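Local coordinates for gram-positive cocci surface proteins LPxTG domain-containing protein (Streptococcus pneumoniae, PDB 3NZ3) that probably helps the bacterium adhere to host mucus as a cell-wall-anchored surface protein, of which this chain is the mucin-binding domain, at residues T17-I22 with P44-R49; R24-V29 with D71-G76; N36-V41 with G76-Y81; W65-W70 with E93-S98; D83-T88 with T104-R109. All coordinates share one frame; numbering follows the deposited sequence.

Interaction 1 (T17-I22 with P44-R49); sequences TETKTI and PVTLSR
Glu-18 and Arg-49 lie side by side and point the same way, their carboxylate and guanidinium planes turned 51° apart. Arg-49 holds one oxygen with two nitrogens: NE and NH2 both donate to Glu-18 OE1, NH2 from 2.9 Å on the syn side and NE from above the carboxylate plane, while OE1 stays in the guanidinium plane. This salt bridge borders Trp-65, and the arginine also makes a cation-pi contact with Tyr-62. On the same face, Ile-22 CD1 meets Leu-47 CD1 at 3.9 Å, the two side chains crossing at a slant. The Lys-20 amine turns elsewhere, to the Ser-96 carbonyl. The other face is polar: Thr-21 OG1 and Thr-46 OG1 share a hydrogen bond of 2.8 Å. Between the faces, hydrogen-bonded pairs such as Ile-22 with Val-45 (Ile-22 N to Val-45 O, 2.8 Å) alternate with non-hydrogen-bonded ones such as Thr-19 with Ser-48, the regular pattern of neighbouring antiparallel strands, here the two long central strands of the domain's main sheet.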
# COMPACT_ATOMS: atom_id res chain seq x y z
N THR A 17 -1.91 -0.60 23.16
CA THR A 17 -1.38 -0.91 21.85
C THR A 17 -1.47 0.32 20.96
O THR A 17 -2.49 1.01 20.95
CB THR A 17 -2.16 -2.08 21.21
OG1 THR A 17 -2.24 -3.15 22.14
CG2 THR A 17 -1.51 -2.56 19.92
N GLU A 18 -0.38 0.60 20.24
CA GLU A 18 -0.40 1.63 19.21
C GLU A 18 -0.48 0.95 17.85
O GLU A 18 0.19 -0.05 17.61
CB GLU A 18 0.86 2.51 19.28
CG GLU A 18 0.82 3.72 18.33
CD GLU A 18 2.09 4.57 18.37
OE1 GLU A 18 2.99 4.29 19.20
OE2 GLU A 18 2.17 5.52 17.55
N THR A 19 -1.32 1.49 16.97
CA THR A 19 -1.41 0.99 15.60
C THR A 19 -1.33 2.13 14.60
O THR A 19 -1.75 3.25 14.89
CB THR A 19 -2.72 0.21 15.32
OG1 THR A 19 -3.84 1.06 15.57
CG2 THR A 19 -2.80 -1.04 16.20
N LYS A 20 -0.79 1.83 13.43
CA LYS A 20 -0.80 2.77 12.32
C LYS A 20 -0.96 2.02 11.00
O LYS A 20 -0.57 0.86 10.89
CB LYS A 20 0.47 3.63 12.31
CG LYS A 20 1.76 2.91 12.05
CD LYS A 20 2.89 3.94 11.97
CE LYS A 20 4.22 3.30 11.68
NZ LYS A 20 5.28 4.35 11.55
N THR A 21 -1.56 2.69 10.02
CA THR A 21 -1.85 2.09 8.73
C THR A 21 -0.99 2.74 7.65
O THR A 21 -0.88 3.97 7.58
CB THR A 21 -3.35 2.18 8.38
OG1 THR A 21 -4.11 1.60 9.45
CG2 THR A 21 -3.67 1.43 7.08
N ILE A 22 -0.35 1.89 6.85
CA ILE A 22 0.46 2.31 5.71
C ILE A 22 -0.17 1.68 4.47
O ILE A 22 -0.42 0.47 4.43
CB ILE A 22 1.93 1.87 5.87
CG1 ILE A 22 2.48 2.34 7.23
CG2 ILE A 22 2.79 2.44 4.73
CD1 ILE A 22 3.73 1.64 7.68
N PRO A 44 -4.24 -1.48 2.36
CA PRO A 44 -3.88 -0.97 3.69
C PRO A 44 -3.22 -2.04 4.55
O PRO A 44 -3.68 -3.18 4.61
CB PRO A 44 -5.22 -0.54 4.28
CG PRO A 44 -6.24 -1.43 3.62
CD PRO A 44 -5.66 -1.89 2.30
N VAL A 45 -2.12 -1.68 5.20
CA VAL A 45 -1.47 -2.58 6.14
C VAL A 45 -1.40 -1.89 7.50
O VAL A 45 -0.90 -0.78 7.61
CB VAL A 45 -0.08 -3.03 5.63
CG1 VAL A 45 0.75 -3.67 6.76
CG2 VAL A 45 -0.24 -4.02 4.45
N THR A 46 -1.93 -2.56 8.53
CA THR A 46 -2.01 -1.98 9.86
C THR A 46 -1.03 -2.67 10.81
O THR A 46 -1.21 -3.83 11.19
CB THR A 46 -3.47 -2.01 10.40
OG1 THR A 46 -4.29 -1.23 9.53
CG2 THR A 46 -3.57 -1.44 11.82
N LEU A 47 0.02 -1.93 11.16
CA LEU A 47 1.06 -2.43 12.06
C LEU A 47 0.76 -2.04 13.49
O LEU A 47 -0.02 -1.11 13.73
CB LEU A 47 2.43 -1.89 11.64
CG LEU A 47 2.81 -2.11 10.17
CD1 LEU A 47 4.17 -1.55 9.90
CD2 LEU A 47 2.77 -3.60 9.80
N SER A 48 1.36 -2.75 14.44
CA SER A 48 1.11 -2.48 15.86
C SER A 48 2.36 -2.65 16.71
O SER A 48 3.29 -3.36 16.34
CB SER A 48 0.01 -3.40 16.40
OG SER A 48 0.51 -4.71 16.62
N ARG A 49 2.35 -1.98 17.86
CA ARG A 49 3.38 -2.21 18.88
C ARG A 49 2.77 -2.02 20.27
O ARG A 49 1.78 -1.30 20.43
CB ARG A 49 4.58 -1.28 18.67
CG ARG A 49 4.29 0.20 18.91
CD ARG A 49 5.57 1.03 18.91
NE ARG A 49 5.27 2.46 19.00
CZ ARG A 49 6.19 3.43 19.06
NH1 ARG A 49 7.48 3.12 19.04
NH2 ARG A 49 5.82 4.70 19.14

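Interaction 2 (R24-V29 with D71-G76); sequences RIIHYV and DEVISG
In the buried interior of this Ig-like, all-beta domain, strand 14-30 of the four-stranded mixed sheet meets the segment 71-76, at the end of strand 68-74 of the small two-stranded sheet. Arg-24, Ile-26 and Tyr-28 point toward that segment and meet the Asp-71 carbonyl, the Val-73 methyls and the flank of Ser-75. The two chains run nearly the same way, 10° apart, yet their CA atoms stay more than 8 Å from each other, and no backbone pairing joins them. In the middle, Ile-26 and Val-73 reach toward each other tip to tip, with Ile-26 CD1 3.7 Å from Val-73 CG2. Val-73 is forked over two partners: its other methyl, CG1, which lies anti to the backbone N (chi1 -178°), comes to 3.3 Å from Tyr-28 OH. At one end Arg-24 is extended as far as CD and bends at chi3 (74°), which sets NE; NH2 lies 3.0 Å from Asp-71 O, which is at the edge of the guanidinium and in its plane. Gln-43 holds the same guanidinium through NE and the Glu-90 carbonyl through NH1. At the other end Ser-75 OG sits at the edge of the Tyr-28 ring, in its plane, and is hydrogen-bonded to the Ile-86 carbonyl. A water bridges the segments there: it donates to Val-73 O and to Ser-75 OG and is hydrogen-bonded to Tyr-28 OH, each at 2.7 Å.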
# COMPACT_ATOMS: atom_id res chain seq x y z
N ARG A 24 -0.74 1.30 0.10
CA ARG A 24 -0.38 1.46 -1.30
C ARG A 24 -1.64 1.50 -2.16
O ARG A 24 -2.52 0.63 -2.06
CB ARG A 24 0.54 0.34 -1.77
CG ARG A 24 0.94 0.48 -3.25
CD ARG A 24 2.07 -0.47 -3.64
NE ARG A 24 1.63 -1.86 -3.74
CZ ARG A 24 2.43 -2.88 -4.05
NH1 ARG A 24 3.73 -2.67 -4.29
NH2 ARG A 24 1.93 -4.10 -4.12
N ILE A 25 -1.72 2.51 -3.00
CA ILE A 25 -2.80 2.61 -3.98
C ILE A 25 -2.24 2.43 -5.39
O ILE A 25 -1.23 3.04 -5.76
CB ILE A 25 -3.56 3.94 -3.87
CG1 ILE A 25 -4.15 4.09 -2.46
CG2 ILE A 25 -4.67 4.03 -4.93
CD1 ILE A 25 -4.69 5.48 -2.13
N ILE A 26 -2.91 1.58 -6.16
CA ILE A 26 -2.56 1.42 -7.57
C ILE A 26 -3.67 2.03 -8.41
O ILE A 26 -4.85 1.70 -8.22
CB ILE A 26 -2.33 -0.06 -7.94
CG1 ILE A 26 -1.43 -0.74 -6.91
CG2 ILE A 26 -1.74 -0.18 -9.36
CD1 ILE A 26 -1.38 -2.26 -7.00
N HIS A 27 -3.29 2.95 -9.29
CA HIS A 27 -4.22 3.55 -10.25
C HIS A 27 -3.98 2.95 -11.63
O HIS A 27 -2.85 2.56 -11.96
CB HIS A 27 -4.01 5.07 -10.36
CG HIS A 27 -4.11 5.80 -9.07
ND1 HIS A 27 -5.31 5.99 -8.40
CD2 HIS A 27 -3.17 6.43 -8.33
CE1 HIS A 27 -5.09 6.69 -7.30
NE2 HIS A 27 -3.80 6.97 -7.23
N TYR A 28 -5.04 2.91 -12.43
CA TYR A 28 -4.98 2.37 -13.79
C TYR A 28 -5.57 3.42 -14.73
O TYR A 28 -6.76 3.71 -14.67
CB TYR A 28 -5.77 1.07 -13.89
CG TYR A 28 -5.27 -0.02 -12.96
CD1 TYR A 28 -5.77 -0.13 -11.66
CD2 TYR A 28 -4.30 -0.92 -13.38
CE1 TYR A 28 -5.30 -1.13 -10.80
CE2 TYR A 28 -3.83 -1.92 -12.53
CZ TYR A 28 -4.33 -2.02 -11.24
OH TYR A 28 -3.86 -3.01 -10.40
N VAL A 29 -4.72 3.99 -15.58
CA VAL A 29 -5.15 5.11 -16.43
C VAL A 29 -4.82 4.93 -17.91
O VAL A 29 -3.95 4.14 -18.29
CB VAL A 29 -4.58 6.48 -15.94
CG1 VAL A 29 -4.92 6.74 -14.46
CG2 VAL A 29 -3.07 6.58 -16.16
N ASP A 71 0.49 -7.11 -1.29
CA ASP A 71 0.50 -8.24 -2.21
C ASP A 71 0.75 -7.80 -3.65
O ASP A 71 0.45 -6.66 -4.03
CB ASP A 71 -0.82 -9.00 -2.15
CG ASP A 71 -1.01 -9.75 -0.85
OD1 ASP A 71 -0.01 -10.06 -0.17
OD2 ASP A 71 -2.18 -10.03 -0.51
N GLU A 72 1.30 -8.71 -4.44
CA GLU A 72 1.40 -8.54 -5.88
C GLU A 72 0.01 -8.31 -6.48
O GLU A 72 -0.97 -8.94 -6.06
CB GLU A 72 2.06 -9.77 -6.53
CG GLU A 72 2.08 -9.71 -8.05
CD GLU A 72 2.58 -10.98 -8.73
OE1 GLU A 72 2.36 -12.09 -8.21
OE2 GLU A 72 3.18 -10.86 -9.82
N VAL A 73 -0.06 -7.40 -7.45
CA VAL A 73 -1.30 -7.18 -8.19
C VAL A 73 -1.02 -7.23 -9.70
O VAL A 73 -0.34 -6.36 -10.24
CB VAL A 73 -1.98 -5.83 -7.82
CG1 VAL A 73 -3.29 -5.67 -8.58
CG2 VAL A 73 -2.24 -5.75 -6.31
N ILE A 74 -1.56 -8.25 -10.36
CA ILE A 74 -1.46 -8.39 -11.81
C ILE A 74 -2.38 -7.35 -12.48
O ILE A 74 -3.55 -7.23 -12.12
CB ILE A 74 -1.81 -9.83 -12.27
CG1 ILE A 74 -0.84 -10.84 -11.64
CG2 ILE A 74 -1.78 -9.96 -13.80
CD1 ILE A 74 -1.38 -12.26 -11.58
N SER A 75 -1.82 -6.58 -13.42
CA SER A 75 -2.61 -5.61 -14.18
C SER A 75 -3.35 -6.35 -15.28
O SER A 75 -2.74 -6.89 -16.20
CB SER A 75 -1.70 -4.53 -14.79
OG SER A 75 -0.81 -3.98 -13.83
N GLY A 76 -4.68 -6.37 -15.20
CA GLY A 76 -5.49 -7.12 -16.17
C GLY A 76 -5.49 -6.50 -17.55
O GLY A 76 -5.15 -5.32 -17.71
O HOH W 1 -1.43 -4.03 -11.18

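Interaction 3 (N36-V41 with G76-Y81); sequences NVKEDV and GKIDKY
The Tyr-81 ring is approached obliquely by Val-37, whose CG1 methyl lies 3.8 Å from Tyr-81 CZ and 3.4 Å from Tyr-81 OH. The hydroxyl is hydrogen-bonded to Asp-30, which ties down the tyrosine's far end. Val-37 divides its two methyls between partners: CG2, set between the backbone N and the carbonyl carbon, meets Ile-78 CD1 at 3.5 Å. That same CD1 also touches the aliphatic part of Lys-38, 3.8 Å from CG. Lys-38 NZ comes within 3.1 Å of Gly-76 N; as both are donors, they do not bond, and the lysine makes a cation-pi contact with Tyr-28. Ile-78 and Tyr-81, the ends of a type II turn closed by Tyr-81 N to Ile-78 O, both point toward segment 36-41. The contact is thus apolar packing near the surface. It lays the loop between strands 68-74 and 88-94 against the corner at Lys-38, where the short, weakly bonded strand 36-37 gives way to strand 39-53, with Tyr-107 of strand 101-107 touching Val-37, Lys-38, Ile-78 and Tyr-81.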
# COMPACT_ATOMS: atom_id res chain seq x y z
N ASN A 36 -9.24 7.19 -15.70
CA ASN A 36 -9.10 5.90 -15.02
C ASN A 36 -9.84 4.81 -15.79
O ASN A 36 -11.04 4.95 -16.08
CB ASN A 36 -9.56 5.96 -13.56
CG ASN A 36 -8.71 6.91 -12.73
OD1 ASN A 36 -8.85 8.12 -12.81
ND2 ASN A 36 -7.81 6.35 -11.92
N VAL A 37 -9.13 3.74 -16.13
CA VAL A 37 -9.68 2.68 -16.98
C VAL A 37 -10.06 1.42 -16.20
O VAL A 37 -10.66 0.49 -16.76
CB VAL A 37 -8.74 2.35 -18.16
CG1 VAL A 37 -8.65 3.54 -19.11
CG2 VAL A 37 -7.35 1.97 -17.66
N LYS A 38 -9.69 1.41 -14.92
CA LYS A 38 -10.01 0.34 -13.97
C LYS A 38 -10.18 0.98 -12.60
O LYS A 38 -9.68 2.08 -12.35
CB LYS A 38 -8.88 -0.69 -13.90
CG LYS A 38 -8.95 -1.83 -14.88
CD LYS A 38 -7.67 -2.68 -14.83
CE LYS A 38 -7.54 -3.43 -13.50
NZ LYS A 38 -6.60 -4.58 -13.57
N GLU A 39 -10.86 0.27 -11.69
CA GLU A 39 -10.95 0.70 -10.30
C GLU A 39 -9.57 0.71 -9.64
O GLU A 39 -8.73 -0.15 -9.93
CB GLU A 39 -11.86 -0.25 -9.51
CG GLU A 39 -13.34 0.07 -9.59
CD GLU A 39 -14.08 -0.34 -8.33
OE1 GLU A 39 -13.89 -1.49 -7.87
OE2 GLU A 39 -14.84 0.48 -7.78
N ASP A 40 -9.35 1.68 -8.76
CA ASP A 40 -8.17 1.69 -7.90
C ASP A 40 -8.08 0.41 -7.09
O ASP A 40 -9.11 -0.14 -6.68
CB ASP A 40 -8.23 2.86 -6.93
CG ASP A 40 -7.85 4.18 -7.56
OD1 ASP A 40 -7.44 4.20 -8.74
OD2 ASP A 40 -7.94 5.20 -6.84
N VAL A 41 -6.86 -0.06 -6.85
CA VAL A 41 -6.61 -1.12 -5.87
C VAL A 41 -5.97 -0.48 -4.63
O VAL A 41 -4.93 0.18 -4.72
CB VAL A 41 -5.73 -2.26 -6.47
CG1 VAL A 41 -5.19 -3.18 -5.37
CG2 VAL A 41 -6.53 -3.08 -7.49
N GLY A 76 -4.68 -6.37 -15.20
CA GLY A 76 -5.49 -7.12 -16.17
C GLY A 76 -5.49 -6.50 -17.55
O GLY A 76 -5.15 -5.32 -17.71
N LYS A 77 -5.84 -7.30 -18.56
CA LYS A 77 -5.99 -6.79 -19.92
C LYS A 77 -7.31 -6.02 -20.01
O LYS A 77 -8.29 -6.37 -19.34
CB LYS A 77 -6.00 -7.93 -20.96
CG LYS A 77 -4.87 -8.93 -20.86
CD LYS A 77 -3.54 -8.36 -21.35
CE LYS A 77 -2.51 -9.47 -21.53
NZ LYS A 77 -2.31 -10.27 -20.28
N ILE A 78 -7.32 -4.97 -20.81
CA ILE A 78 -8.54 -4.20 -21.06
C ILE A 78 -8.79 -4.12 -22.56
O ILE A 78 -7.89 -3.80 -23.33
CB ILE A 78 -8.45 -2.77 -20.47
CG1 ILE A 78 -8.03 -2.82 -18.99
CG2 ILE A 78 -9.79 -2.03 -20.63
CD1 ILE A 78 -7.72 -1.48 -18.41
N ASP A 79 -10.02 -4.43 -22.97
CA ASP A 79 -10.40 -4.36 -24.37
C ASP A 79 -10.20 -2.95 -24.91
O ASP A 79 -10.44 -1.97 -24.19
CB ASP A 79 -11.85 -4.82 -24.57
CG ASP A 79 -12.09 -5.45 -25.93
OD1 ASP A 79 -12.23 -4.71 -26.92
OD2 ASP A 79 -12.14 -6.69 -25.99
N LYS A 80 -9.72 -2.86 -26.15
CA LYS A 80 -9.43 -1.59 -26.86
C LYS A 80 -8.04 -1.03 -26.54
O LYS A 80 -7.62 -0.04 -27.13
CB LYS A 80 -10.52 -0.52 -26.63
CG LYS A 80 -11.97 -0.99 -26.87
CD LYS A 80 -12.36 -0.99 -28.33
CE LYS A 80 -13.80 -1.46 -28.50
NZ LYS A 80 -14.10 -1.77 -29.93
N TYR A 81 -7.33 -1.69 -25.63
CA TYR A 81 -6.02 -1.23 -25.18
C TYR A 81 -4.91 -2.23 -25.45
O TYR A 81 -5.13 -3.45 -25.42
CB TYR A 81 -6.06 -0.91 -23.68
CG TYR A 81 -6.72 0.42 -23.35
CD1 TYR A 81 -8.07 0.49 -22.99
CD2 TYR A 81 -5.99 1.60 -23.41
CE1 TYR A 81 -8.66 1.72 -22.69
CE2 TYR A 81 -6.57 2.83 -23.11
CZ TYR A 81 -7.90 2.88 -22.76
OH TYR A 81 -8.47 4.09 -22.47

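Interaction 4 (W65-W70 with E93-S98); sequences WTTGNW and EVTSDS
Val-94 O accepts a nearly straight hydrogen bond from Gly-68 N (2.8 Å, 174°), and Val-94 N returns one to Gly-68 O. This antiparallel hydrogen-bonded pair belongs to the two-stranded sheet of strands 68-74 and 88-94, and Asn-69 with Glu-93 forms the adjoining non-hydrogen-bonded pair. Val-94 crosses Trp-70 at about a right angle, laying CG2 over the centre of the indole in a CH-pi contact 3.5 Å from the centroid of the five-membered ring. The indole NE1 makes a weak hydrogen bond to the Ile-22 carbonyl of the larger sheet. Beyond the paired residues the chains part, and a water bridges Thr-66 O to Ser-96 N. The type I turn from Thr-95 to Ser-98 is closed by Ser-98 N to Thr-95 O and braced by Thr-95 N to Ser-98 OG (2.9 Å), while Thr-95 OG1 accepts from Asp-97 N in an ST turn. Ser-96 CB sits over one face of Trp-65, toward the rim, in a CH-pi contact 3.3 Å from CD1; chi1 60° puts Ser-96 OG beside CD1 as well.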
# COMPACT_ATOMS: atom_id res chain seq x y z
N TRP A 65 7.54 -2.87 16.35
CA TRP A 65 6.37 -2.90 15.47
C TRP A 65 6.29 -4.22 14.72
O TRP A 65 7.32 -4.84 14.41
CB TRP A 65 6.45 -1.79 14.43
CG TRP A 65 6.27 -0.39 14.92
CD1 TRP A 65 7.26 0.50 15.27
CD2 TRP A 65 5.03 0.32 15.04
NE1 TRP A 65 6.70 1.70 15.62
CE2 TRP A 65 5.34 1.62 15.49
CE3 TRP A 65 3.68 -0.03 14.83
CZ2 TRP A 65 4.34 2.58 15.74
CZ3 TRP A 65 2.70 0.92 15.07
CH2 TRP A 65 3.04 2.21 15.53
N THR A 66 5.07 -4.64 14.39
CA THR A 66 4.87 -5.77 13.49
C THR A 66 5.28 -5.37 12.07
O THR A 66 5.61 -4.21 11.81
CB THR A 66 3.40 -6.26 13.49
OG1 THR A 66 2.53 -5.14 13.27
CG2 THR A 66 3.06 -6.93 14.82
N THR A 67 5.27 -6.34 11.16
CA THR A 67 5.54 -6.08 9.75
C THR A 67 4.42 -6.63 8.89
O THR A 67 3.66 -7.51 9.31
CB THR A 67 6.86 -6.72 9.28
OG1 THR A 67 6.85 -8.10 9.64
CG2 THR A 67 8.06 -6.02 9.90
N GLY A 68 4.34 -6.12 7.67
CA GLY A 68 3.32 -6.56 6.73
C GLY A 68 3.86 -6.67 5.32
O GLY A 68 5.07 -6.67 5.08
N ASN A 69 2.92 -6.75 4.38
CA ASN A 69 3.24 -6.98 2.98
C ASN A 69 2.10 -6.47 2.12
O ASN A 69 0.93 -6.79 2.39
CB ASN A 69 3.45 -8.48 2.76
CG ASN A 69 4.08 -8.79 1.42
OD1 ASN A 69 3.39 -9.25 0.50
ND2 ASN A 69 5.39 -8.58 1.30
N TRP A 70 2.43 -5.66 1.11
CA TRP A 70 1.48 -5.34 0.05
C TRP A 70 1.60 -6.44 -1.00
O TRP A 70 2.69 -6.68 -1.52
CB TRP A 70 1.78 -3.98 -0.59
CG TRP A 70 1.57 -2.80 0.32
CD1 TRP A 70 0.57 -2.63 1.22
CD2 TRP A 70 2.38 -1.61 0.38
NE1 TRP A 70 0.70 -1.42 1.86
CE2 TRP A 70 1.80 -0.78 1.36
CE3 TRP A 70 3.53 -1.17 -0.29
CZ2 TRP A 70 2.33 0.47 1.70
CZ3 TRP A 70 4.06 0.07 0.05
CH2 TRP A 70 3.46 0.88 1.03
N GLU A 93 7.45 -5.63 1.09
CA GLU A 93 7.47 -5.64 2.56
C GLU A 93 7.10 -4.26 3.10
O GLU A 93 7.55 -3.24 2.58
CB GLU A 93 8.84 -6.07 3.10
CG GLU A 93 8.84 -6.37 4.61
CD GLU A 93 10.24 -6.42 5.24
OE1 GLU A 93 11.20 -5.86 4.67
OE2 GLU A 93 10.36 -7.02 6.33
N VAL A 94 6.28 -4.26 4.15
CA VAL A 94 5.86 -3.03 4.81
C VAL A 94 6.36 -3.08 6.26
O VAL A 94 6.11 -4.04 6.99
CB VAL A 94 4.31 -2.86 4.77
CG1 VAL A 94 3.88 -1.55 5.42
CG2 VAL A 94 3.79 -2.89 3.33
N THR A 95 7.11 -2.05 6.65
CA THR A 95 7.59 -1.94 8.03
C THR A 95 7.13 -0.59 8.56
O THR A 95 6.58 0.21 7.81
CB THR A 95 9.13 -2.02 8.12
OG1 THR A 95 9.71 -0.83 7.58
CG2 THR A 95 9.68 -3.25 7.40
N SER A 96 7.36 -0.34 9.85
CA SER A 96 6.95 0.93 10.45
C SER A 96 7.64 2.15 9.82
O SER A 96 7.18 3.27 9.98
CB SER A 96 7.17 0.92 11.96
OG SER A 96 8.54 0.70 12.27
N ASP A 97 8.74 1.91 9.11
CA ASP A 97 9.47 2.98 8.43
C ASP A 97 8.95 3.26 7.02
O ASP A 97 9.30 4.28 6.42
CB ASP A 97 10.97 2.68 8.41
CG ASP A 97 11.58 2.60 9.80
OD1 ASP A 97 11.30 3.49 10.64
OD2 ASP A 97 12.33 1.64 10.06
N SER A 98 8.12 2.36 6.49
CA SER A 98 7.54 2.51 5.15
C SER A 98 6.63 3.74 5.06
O SER A 98 5.94 4.08 6.03
CB SER A 98 6.77 1.25 4.74
OG SER A 98 7.58 0.10 4.80
O HOH W 2 7.80 -2.69 11.29
O HOH W 3 8.40 -9.29 7.40

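Interaction 5 (D83-T88 with T104-R109); sequences DPDIPT and TVRYDR
The irregular segment 83-88 runs beside the end of strand 101-107, joined to it by Asp-85 N donating to Arg-106 O at 3.1 Å. The Asp-85 side chain supplies the companion bond: OD1 accepts from Arg-106 N at 2.9 Å, the donor standing above the carboxylate plane. Chi1 of 65° sets CG between the backbone N and the carbonyl carbon, and OD1 accepts much as the carbonyl of a neighbouring strand might. Its other oxygen, OD2, is linked to the Arg-106 side chain through a water, which donates to OD2 and to Thr-104 O and accepts from Arg-106 NH1. The two charged groups stay apart, 4.8 Å between Asp-85 OD2 and Arg-106 NH1, their planes 83° from each other. On the apolar side, Pro-84 lies alongside Tyr-107 and puts CB over one face of the ring, toward the rim, in a CH-pi contact of 3.9 Å to its centroid. The same CB meets Val-105 CG1 at 3.7 Å. A further water joins Asp-83 O to Asp-108 N. The loop leading into strand 88-94 thereby covers the end of edge strand 101-107, whose Tyr-107 is hydrogen-bonded to the Gly-76 carbonyl, while strand 14-30 pairs in parallel with 101-107, with backbone bonds from Val-105 and Tyr-107.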
# COMPACT_ATOMS: atom_id res chain seq x y z
N ASP A 83 -1.24 -3.96 -24.18
CA ASP A 83 -0.83 -4.48 -22.88
C ASP A 83 -0.32 -3.33 -22.02
O ASP A 83 0.34 -2.43 -22.54
CB ASP A 83 0.28 -5.53 -23.02
CG ASP A 83 -0.20 -6.83 -23.65
OD1 ASP A 83 -1.43 -7.07 -23.73
OD2 ASP A 83 0.67 -7.63 -24.05
N PRO A 84 -0.61 -3.36 -20.70
CA PRO A 84 -0.16 -2.27 -19.81
C PRO A 84 1.36 -2.13 -19.76
O PRO A 84 2.08 -3.12 -19.98
CB PRO A 84 -0.69 -2.71 -18.44
CG PRO A 84 -0.93 -4.17 -18.55
CD PRO A 84 -1.36 -4.39 -19.97
N ASP A 85 1.85 -0.93 -19.47
CA ASP A 85 3.30 -0.70 -19.31
C ASP A 85 3.90 -1.51 -18.15
O ASP A 85 5.06 -1.92 -18.19
CB ASP A 85 3.64 0.80 -19.21
CG ASP A 85 3.06 1.48 -17.96
OD1 ASP A 85 2.19 0.90 -17.26
OD2 ASP A 85 3.50 2.61 -17.67
N ILE A 86 3.08 -1.72 -17.12
CA ILE A 86 3.45 -2.52 -15.95
C ILE A 86 2.50 -3.72 -15.86
O ILE A 86 1.36 -3.57 -15.41
CB ILE A 86 3.42 -1.67 -14.65
CG1 ILE A 86 4.35 -0.45 -14.80
CG2 ILE A 86 3.81 -2.52 -13.42
CD1 ILE A 86 4.14 0.65 -13.77
N PRO A 87 2.94 -4.91 -16.33
CA PRO A 87 2.07 -6.09 -16.34
C PRO A 87 1.67 -6.54 -14.93
O PRO A 87 0.58 -7.09 -14.74
CB PRO A 87 2.92 -7.16 -17.04
CG PRO A 87 4.32 -6.67 -16.95
CD PRO A 87 4.24 -5.18 -16.97
N THR A 88 2.55 -6.32 -13.96
CA THR A 88 2.25 -6.68 -12.58
C THR A 88 2.98 -5.76 -11.60
O THR A 88 4.16 -5.44 -11.79
CB THR A 88 2.56 -8.17 -12.29
OG1 THR A 88 2.21 -8.49 -10.93
CG2 THR A 88 4.03 -8.49 -12.51
N THR A 104 0.97 4.13 -10.66
CA THR A 104 0.08 4.31 -11.80
C THR A 104 0.49 3.37 -12.92
O THR A 104 1.62 3.41 -13.42
CB THR A 104 0.05 5.77 -12.29
OG1 THR A 104 -0.44 6.62 -11.24
CG2 THR A 104 -0.84 5.93 -13.51
N VAL A 105 -0.44 2.49 -13.29
CA VAL A 105 -0.27 1.60 -14.42
C VAL A 105 -0.94 2.28 -15.61
O VAL A 105 -2.08 2.73 -15.51
CB VAL A 105 -0.92 0.22 -14.14
CG1 VAL A 105 -0.82 -0.71 -15.35
CG2 VAL A 105 -0.28 -0.44 -12.91
N ARG A 106 -0.23 2.36 -16.74
CA ARG A 106 -0.71 3.10 -17.91
C ARG A 106 -1.01 2.20 -19.11
O ARG A 106 -0.17 1.38 -19.51
CB ARG A 106 0.27 4.21 -18.30
CG ARG A 106 0.24 5.38 -17.34
CD ARG A 106 1.32 6.41 -17.63
NE ARG A 106 1.21 7.54 -16.71
CZ ARG A 106 1.84 7.62 -15.54
NH1 ARG A 106 2.64 6.64 -15.13
NH2 ARG A 106 1.68 8.70 -14.77
N TYR A 107 -2.21 2.38 -19.67
CA TYR A 107 -2.65 1.65 -20.85
C TYR A 107 -2.74 2.61 -22.03
O TYR A 107 -3.29 3.72 -21.92
CB TYR A 107 -4.03 1.02 -20.64
CG TYR A 107 -4.11 -0.05 -19.57
CD1 TYR A 107 -4.11 0.28 -18.21
CD2 TYR A 107 -4.23 -1.40 -19.91
CE1 TYR A 107 -4.20 -0.70 -17.22
CE2 TYR A 107 -4.32 -2.39 -18.93
CZ TYR A 107 -4.31 -2.03 -17.59
OH TYR A 107 -4.40 -3.00 -16.61
N ASP A 108 -2.21 2.18 -23.16
CA ASP A 108 -2.31 2.97 -24.38
C ASP A 108 -3.27 2.26 -25.33
O ASP A 108 -3.21 1.04 -25.47
CB ASP A 108 -0.93 3.13 -25.01
CG ASP A 108 -0.80 4.39 -25.85
OD1 ASP A 108 -1.72 5.24 -25.84
OD2 ASP A 108 0.23 4.52 -26.54
N ARG A 109 -4.17 3.02 -25.95
CA ARG A 109 -5.14 2.44 -26.88
C ARG A 109 -4.44 1.75 -28.05
O ARG A 109 -3.32 2.12 -28.41
CB ARG A 109 -6.12 3.51 -27.39
CG ARG A 109 -5.48 4.68 -28.13
CD ARG A 109 -6.55 5.64 -28.66
NE ARG A 109 -6.04 6.40 -29.81
CZ ARG A 109 -6.77 7.21 -30.57
NH1 ARG A 109 -8.06 7.40 -30.32
NH2 ARG A 109 -6.21 7.84 -31.59
O HOH W 4 -0.15 0.22 -23.19
O HOH W 5 3.09 3.95 -15.52

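Interaction 2 is the buried contact of the set, joining the two sheets by apolar tips, a buried arginine and a bridging water without backbone pairing. Interactions 1 and 3 are surface contacts, and 4 and 5 are partly buried. Interaction 1 is strand pairing within the main sheet, with much polar side-chain chemistry. Interaction 4 pairs strands too, but in the small sheet, and it adjoins interaction 1, where Ser-48 N meets Thr-66 OG1. At the other end of the elongated domain, interactions 3 and 5 hold parts of the loop between strands 68-74 and 88-94: one by packing alone, the other by backbone and aspartate hydrogen bonds, bridging waters and a proline on a tyrosine. Interactions 2 and 3 share Gly-76.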